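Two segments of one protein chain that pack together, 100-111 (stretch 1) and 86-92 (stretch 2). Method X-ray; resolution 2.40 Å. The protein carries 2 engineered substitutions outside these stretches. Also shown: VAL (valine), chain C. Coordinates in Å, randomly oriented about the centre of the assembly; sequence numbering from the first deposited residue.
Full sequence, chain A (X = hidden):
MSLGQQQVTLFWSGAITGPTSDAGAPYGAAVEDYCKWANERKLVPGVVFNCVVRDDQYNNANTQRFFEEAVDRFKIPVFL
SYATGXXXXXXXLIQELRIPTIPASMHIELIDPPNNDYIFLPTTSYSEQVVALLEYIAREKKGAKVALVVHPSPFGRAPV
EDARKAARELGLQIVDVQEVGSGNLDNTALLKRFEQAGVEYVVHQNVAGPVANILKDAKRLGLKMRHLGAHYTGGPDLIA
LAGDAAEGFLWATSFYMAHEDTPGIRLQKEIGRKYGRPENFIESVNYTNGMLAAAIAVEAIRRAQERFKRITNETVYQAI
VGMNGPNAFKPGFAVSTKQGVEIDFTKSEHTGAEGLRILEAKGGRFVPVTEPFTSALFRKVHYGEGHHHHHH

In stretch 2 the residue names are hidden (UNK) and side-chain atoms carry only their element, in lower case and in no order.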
ATOM      1  N   PRO A 100      21.882  17.661  -3.647  1.00 12.21           N
ATOM      2  CA  PRO A 100      20.860  17.666  -4.721  1.00 10.86           C
ATOM      3  C   PRO A 100      19.714  16.751  -4.401  1.00  9.57           C
ATOM      4  O   PRO A 100      19.937  15.626  -3.991  1.00 10.04           O
ATOM      5  CB  PRO A 100      21.608  17.112  -5.931  1.00 10.51           C
ATOM      6  CG  PRO A 100      23.034  17.430  -5.667  1.00 12.46           C
ATOM      7  CD  PRO A 100      23.209  17.279  -4.160  1.00 11.41           C
ATOM      8  N   THR A 101      18.499  17.217  -4.627  1.00  9.15           N
ATOM      9  CA  THR A 101      17.305  16.533  -4.164  1.00  9.92           C
ATOM     10  C   THR A 101      16.331  16.530  -5.275  1.00  9.71           C
ATOM     11  O   THR A 101      15.999  17.611  -5.806  1.00 11.17           O
ATOM     12  CB  THR A 101      16.704  17.289  -2.978  1.00 10.25           C
ATOM     13  OG1 THR A 101      17.591  17.122  -1.883  1.00 13.67           O
ATOM     14  CG2 THR A 101      15.338  16.766  -2.569  1.00  9.08           C
ATOM     15  N   ILE A 102      15.884  15.341  -5.654  1.00  8.53           N
ATOM     16  CA  ILE A 102      14.934  15.221  -6.742  1.00  8.82           C
ATOM     17  C   ILE A 102      13.625  14.715  -6.157  1.00  9.10           C
ATOM     18  O   ILE A 102      13.538  13.537  -5.799  1.00  9.82           O
ATOM     19  CB  ILE A 102      15.445  14.225  -7.792  1.00  9.10           C
ATOM     20  CG1 ILE A 102      16.835  14.664  -8.248  1.00 10.74           C
ATOM     21  CG2 ILE A 102      14.423  14.067  -8.925  1.00  6.03           C
ATOM     22  CD1 ILE A 102      17.615  13.597  -9.078  1.00 12.69           C
ATOM     23  N   PRO A 103      12.614  15.597  -6.022  1.00  9.31           N
ATOM     24  CA  PRO A 103      11.327  15.245  -5.418  1.00  9.01           C
ATOM     25  C   PRO A 103      10.273  14.663  -6.386  1.00  8.44           C
ATOM     26  O   PRO A 103      10.224  15.029  -7.553  1.00  7.89           O
ATOM     27  CB  PRO A 103      10.822  16.591  -4.880  1.00  9.78           C
ATOM     28  CG  PRO A 103      11.820  17.619  -5.247  1.00  8.88           C
ATOM     29  CD  PRO A 103      12.677  17.040  -6.303  1.00  9.20           C
ATOM     30  N   ALA A 104       9.452  13.753  -5.872  1.00  7.88           N
ATOM     31  CA  ALA A 104       8.181  13.388  -6.496  1.00  7.93           C
ATOM     32  C   ALA A 104       7.178  14.538  -6.434  1.00  7.42           C
ATOM     33  O   ALA A 104       6.316  14.625  -7.261  1.00  7.57           O
ATOM     34  CB  ALA A 104       7.588  12.170  -5.807  1.00  6.67           C
ATOM     35  N   SER A 105       7.258  15.354  -5.392  1.00  7.27           N
ATOM     36  CA  SER A 105       6.432  16.519  -5.278  1.00  7.98           C
ATOM     37  C   SER A 105       6.782  17.449  -6.440  1.00  8.28           C
ATOM     38  O   SER A 105       7.964  17.694  -6.713  1.00  8.37           O
ATOM     39  CB  SER A 105       6.778  17.281  -3.994  1.00  8.16           C
ATOM     40  OG  SER A 105       6.206  18.579  -4.030  1.00  7.65           O
ATOM     41  N   MET A 106       5.766  18.013  -7.071  1.00  7.20           N
ATOM     42  CA  MET A 106       6.011  18.958  -8.139  1.00  6.77           C
ATOM     43  C   MET A 106       5.591  20.381  -7.700  1.00  7.86           C
ATOM     44  O   MET A 106       5.033  21.191  -8.467  1.00  8.23           O
ATOM     45  CB  MET A 106       5.275  18.440  -9.368  1.00  7.31           C
ATOM     46  CG  MET A 106       5.422  16.844  -9.565  1.00  4.91           C
ATOM     47  SD  MET A 106       4.245  16.273 -10.764  1.00  3.01           S
ATOM     48  CE  MET A 106       5.012  14.711 -11.131  1.00  9.58           C
ATOM     49  N   HIS A 107       5.855  20.711  -6.447  1.00  7.93           N
ATOM     50  CA  HIS A 107       5.379  21.980  -6.002  1.00  8.72           C
ATOM     51  C   HIS A 107       6.406  23.049  -6.359  1.00  9.34           C
ATOM     52  O   HIS A 107       7.580  22.906  -6.033  1.00  8.11           O
ATOM     53  CB  HIS A 107       5.103  21.974  -4.522  1.00  8.44           C
ATOM     54  CG  HIS A 107       4.548  23.263  -4.043  1.00  8.97           C
ATOM     55  ND1 HIS A 107       4.525  23.626  -2.711  1.00 13.57           N
ATOM     56  CD2 HIS A 107       4.019  24.296  -4.726  1.00  7.31           C
ATOM     57  CE1 HIS A 107       3.953  24.809  -2.590  1.00 12.91           C
ATOM     58  NE2 HIS A 107       3.638  25.238  -3.801  1.00 12.95           N
ATOM     59  N   ILE A 108       5.970  24.110  -7.030  1.00 10.18           N
ATOM     60  CA  ILE A 108       6.931  25.121  -7.512  1.00 11.89           C
ATOM     61  C   ILE A 108       7.721  25.847  -6.393  1.00 13.99           C
ATOM     62  O   ILE A 108       8.908  26.239  -6.563  1.00 14.65           O
ATOM     63  CB  ILE A 108       6.243  26.134  -8.403  1.00 11.36           C
ATOM     64  CG1 ILE A 108       7.279  26.931  -9.163  1.00  9.50           C
ATOM     65  CG2 ILE A 108       5.268  27.035  -7.577  1.00 11.25           C
ATOM     66  CD1 ILE A 108       8.019  26.133 -10.251  1.00  6.59           C
ATOM     67  N   GLU A 109       7.060  25.996  -5.251  1.00 14.16           N
ATOM     68  CA  GLU A 109       7.639  26.629  -4.076  1.00 16.28           C
ATOM     69  C   GLU A 109       8.979  25.985  -3.656  1.00 15.20           C
ATOM     70  O   GLU A 109       9.853  26.631  -3.049  1.00 15.09           O
ATOM     71  CB  GLU A 109       6.585  26.629  -2.933  1.00 16.35           C
ATOM     72  CG  GLU A 109       7.011  27.295  -1.618  1.00 25.01           C
ATOM     73  CD  GLU A 109       7.519  28.734  -1.816  1.00 34.33           C
ATOM     74  OE1 GLU A 109       6.974  29.462  -2.715  1.00 38.98           O
ATOM     75  OE2 GLU A 109       8.447  29.141  -1.065  1.00 35.48           O
ATOM     76  N   LEU A 110       9.140  24.711  -3.990  1.00 13.89           N
ATOM     77  CA  LEU A 110      10.365  23.990  -3.672  1.00 12.58           C
ATOM     78  C   LEU A 110      11.592  24.550  -4.361  1.00 12.34           C
ATOM     79  O   LEU A 110      12.659  24.484  -3.780  1.00 12.12           O
ATOM     80  CB  LEU A 110      10.243  22.503  -4.016  1.00 11.88           C
ATOM     81  CG  LEU A 110       9.143  21.713  -3.295  1.00 11.64           C
ATOM     82  CD1 LEU A 110       9.228  20.203  -3.636  1.00  6.91           C
ATOM     83  CD2 LEU A 110       9.142  21.967  -1.780  1.00  6.29           C
ATOM     84  N   ILE A 111      11.448  25.064  -5.585  1.00 12.38           N
ATOM     85  CA  ILE A 111      12.584  25.627  -6.316  1.00 13.77           C
ATOM     86  C   ILE A 111      12.575  27.174  -6.285  1.00 14.61           C
ATOM     87  O   ILE A 111      13.321  27.802  -7.004  1.00 14.13           O
ATOM     88  CB  ILE A 111      12.747  25.054  -7.762  1.00 13.91           C
ATOM     89  CG1 ILE A 111      11.447  25.061  -8.546  1.00 14.66           C
ATOM     90  CG2 ILE A 111      13.165  23.582  -7.719  1.00 13.39           C
ATOM     91  CD1 ILE A 111      11.301  26.086  -9.533  1.00 16.65           C
ATOM     92  N   UNK A  86       7.022  17.475   3.520  1.00 11.74           N
ATOM     93  CA  UNK A  86       8.327  17.032   3.976  1.00 12.33           C
ATOM     94  C   UNK A  86       9.423  17.837   3.325  1.00 12.91           C
ATOM     95  O   UNK A  86      10.302  18.350   4.033  1.00 14.94           O
ATOM     96  c   UNK A  86       8.534  15.523   3.725  1.00 11.69           C
ATOM     97  N   UNK A  87       9.364  17.970   2.000  1.00 12.25           N
ATOM     98  CA  UNK A  87      10.338  18.775   1.270  1.00 12.22           C
ATOM     99  C   UNK A  87      10.370  20.212   1.731  1.00 12.52           C
ATOM    100  O   UNK A  87      11.457  20.752   1.926  1.00 12.81           O
ATOM    101  c   UNK A  87      10.089  18.730  -0.232  1.00 11.96           C
ATOM    102  o   UNK A  87       9.901  16.442  -0.954  1.00 18.75           O
ATOM    103  c   UNK A  87      10.604  17.457  -0.868  1.00 13.98           C
ATOM    104  n   UNK A  87      11.815  17.511  -1.353  1.00 12.85           N
ATOM    105  N   UNK A  88       9.200  20.852   1.899  1.00 12.00           N
ATOM    106  CA  UNK A  88       9.170  22.217   2.510  1.00 11.68           C
ATOM    107  C   UNK A  88       9.955  22.313   3.832  1.00 11.78           C
ATOM    108  O   UNK A  88      10.773  23.196   4.007  1.00 13.41           O
ATOM    109  c   UNK A  88       5.612  23.237   1.385  1.00 11.94           C
ATOM    110  c   UNK A  88       7.140  23.063   1.336  1.00 12.16           C
ATOM    111  c   UNK A  88       7.806  24.360   0.857  1.00 12.97           C
ATOM    112  c   UNK A  88       7.745  22.704   2.709  1.00 10.10           C
ATOM    113  N   UNK A  89       9.744  21.352   4.711  1.00 11.16           N
ATOM    114  CA  UNK A  89      10.311  21.312   6.028  1.00 11.88           C
ATOM    115  C   UNK A  89      11.828  21.090   5.976  1.00 12.06           C
ATOM    116  O   UNK A  89      12.553  21.685   6.729  1.00 12.76           O
ATOM    117  c   UNK A  89       9.320  20.447   8.129  1.00 15.49           C
ATOM    118  c   UNK A  89       9.650  20.131   6.764  1.00 11.32           C
ATOM    119  o   UNK A  89       9.140  18.306   9.254  1.00 18.64           O
ATOM    120  c   UNK A  89       8.569  19.351   8.887  1.00 20.64           C
ATOM    121  n   UNK A  89       7.290  19.633   9.190  1.00 20.79           N
ATOM    122  N   UNK A  90      12.293  20.189   5.113  1.00 11.85           N
ATOM    123  CA  UNK A  90      13.732  19.931   4.924  1.00 12.10           C
ATOM    124  C   UNK A  90      14.528  20.920   4.077  1.00 12.16           C
ATOM    125  O   UNK A  90      15.758  20.781   4.023  1.00 12.43           O
ATOM    126  c   UNK A  90      13.283  16.254   4.284  1.00 11.94           C
ATOM    127  c   UNK A  90      13.667  17.408   6.387  1.00 12.94           C
ATOM    128  c   UNK A  90      13.100  17.515   5.005  1.00 11.47           C
ATOM    129  c   UNK A  90      13.919  18.558   4.270  1.00 12.18           C
ATOM    130  N   UNK A  91      13.872  21.857   3.378  1.00 11.59           N
ATOM    131  CA  UNK A  91      14.613  22.821   2.522  1.00 12.52           C
ATOM    132  C   UNK A  91      15.824  23.477   3.245  1.00 13.47           C
ATOM    133  O   UNK A  91      16.954  23.422   2.732  1.00 15.31           O
ATOM    134  c   UNK A  91      12.000  24.678   0.183  1.00 10.48           C
ATOM    135  c   UNK A  91      12.766  25.600  -0.826  1.00  9.53           C
ATOM    136  c   UNK A  91      12.893  23.509   0.666  1.00 12.38           C
ATOM    137  n   UNK A  91      11.960  26.787  -1.282  1.00  5.73           N
ATOM    138  c   UNK A  91      13.700  23.907   1.914  1.00 11.70           C
ATOM    139  N   UNK A  92      15.622  24.061   4.449  1.00 13.40           N
ATOM    140  CA  UNK A  92      16.809  24.675   5.130  1.00 13.55           C
ATOM    141  C   UNK A  92      17.991  23.705   5.301  1.00 13.67           C
ATOM    142  O   UNK A  92      19.147  24.090   5.119  1.00 13.62           O
ATOM    143  c   UNK A  92      16.250  25.076   6.522  1.00 13.09           C
ATOM    144  c   UNK A  92      14.375  24.288   5.212  1.00 12.36           C
ATOM    145  c   UNK A  92      14.792  25.355   6.244  1.00 12.26           C
TER
HETATM  146  N   VAL C 393       1.619  13.258  -3.305  1.00 17.73           N
HETATM  147  CA  VAL C 393       2.696  14.247  -3.699  1.00 16.42           C
HETATM  148  C   VAL C 393       4.081  13.704  -3.641  1.00 18.37           C
HETATM  149  O   VAL C 393       4.489  13.253  -4.689  1.00 21.88           O
HETATM  150  CB  VAL C 393       2.725  15.489  -2.837  1.00 15.87           C
HETATM  151  CG1 VAL C 393       3.117  15.205  -1.469  1.00 11.82           C
HETATM  152  CG2 VAL C 393       3.650  16.376  -3.397  1.00 12.79           C

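Position 86 carries a single side-chain carbon and nothing beyond it, out of reach of stretch 1, which makes it Ala86. Its part is in the backbone: its O accepts the helical hydrogen bond from N of position 90, 2.9 Å away.

Position 87 has two side-chain carbons, the second bearing one oxygen and one nitrogen, and they lie buried among Thr101, Pro103, Ser105 and Leu110. This short amide is Asn87. Its CA-to-CB bond points toward stretch 1. CB of Asn87 lies 3.7 Å from CD2 of Leu110, so even the stem of this polar residue serves as packing surface. The amide may be turned over in the model, so no bond is read from its two end atoms.

Position 88 shows four carbons forked at the second, with one tip near His107 and the other near Glu109 and Leu110: Leu88. Its CA-to-CB bond runs sideways, but the fork comes nearer. CD2 of Leu88 sits 3.8 Å from CD2 of Leu110 and 3.9 Å from CG of Glu109, while CD1 approaches the edge of the His107 ring.

Position 89 has three carbons in a row, the third holding one oxygen and one nitrogen, all exposed and out of reach of stretch 1. It is Gln89.

Position 90 again has four carbons forked at the second, here buried but without contact to stretch 1. It is Leu90.

At position 91, four carbons in a row end in a nitrogen that reaches the backbone of Glu109: Lys91. CA-to-CB points toward stretch 1, and the chain extends until NZ donates a hydrogen bond to the backbone O of Glu109 at 2.8 Å; NZ has a further partner elsewhere in the structure. Along the way CE of Lys91 passes 3.2 Å from O of Leu110. The carboxylate of Glu109 stays farther off, OE2 to NZ of Lys91 being 4.2 Å, too long for a salt bridge.

Position 92 has three carbons closing a ring onto the backbone nitrogen, exposed and without contact to stretch 1, hence Pro92. Lacking an N-H, it cannot bond to the turn before, and the helix kinks here.

The contact works by placing three helix residues against a strand and the turns that follow. Leu110 is the shared apolar piece, its CD2 meeting Asn87 and Leu88, while Lys91 ties the far end to a backbone carbonyl. The design lesson is that a lysine can lay its carbons along a buried surface and give one of its hydrogen bonds to a main-chain oxygen, without a salt bridge to the neighbouring acid.

Stretch 2 (86-92) ANLQLKP
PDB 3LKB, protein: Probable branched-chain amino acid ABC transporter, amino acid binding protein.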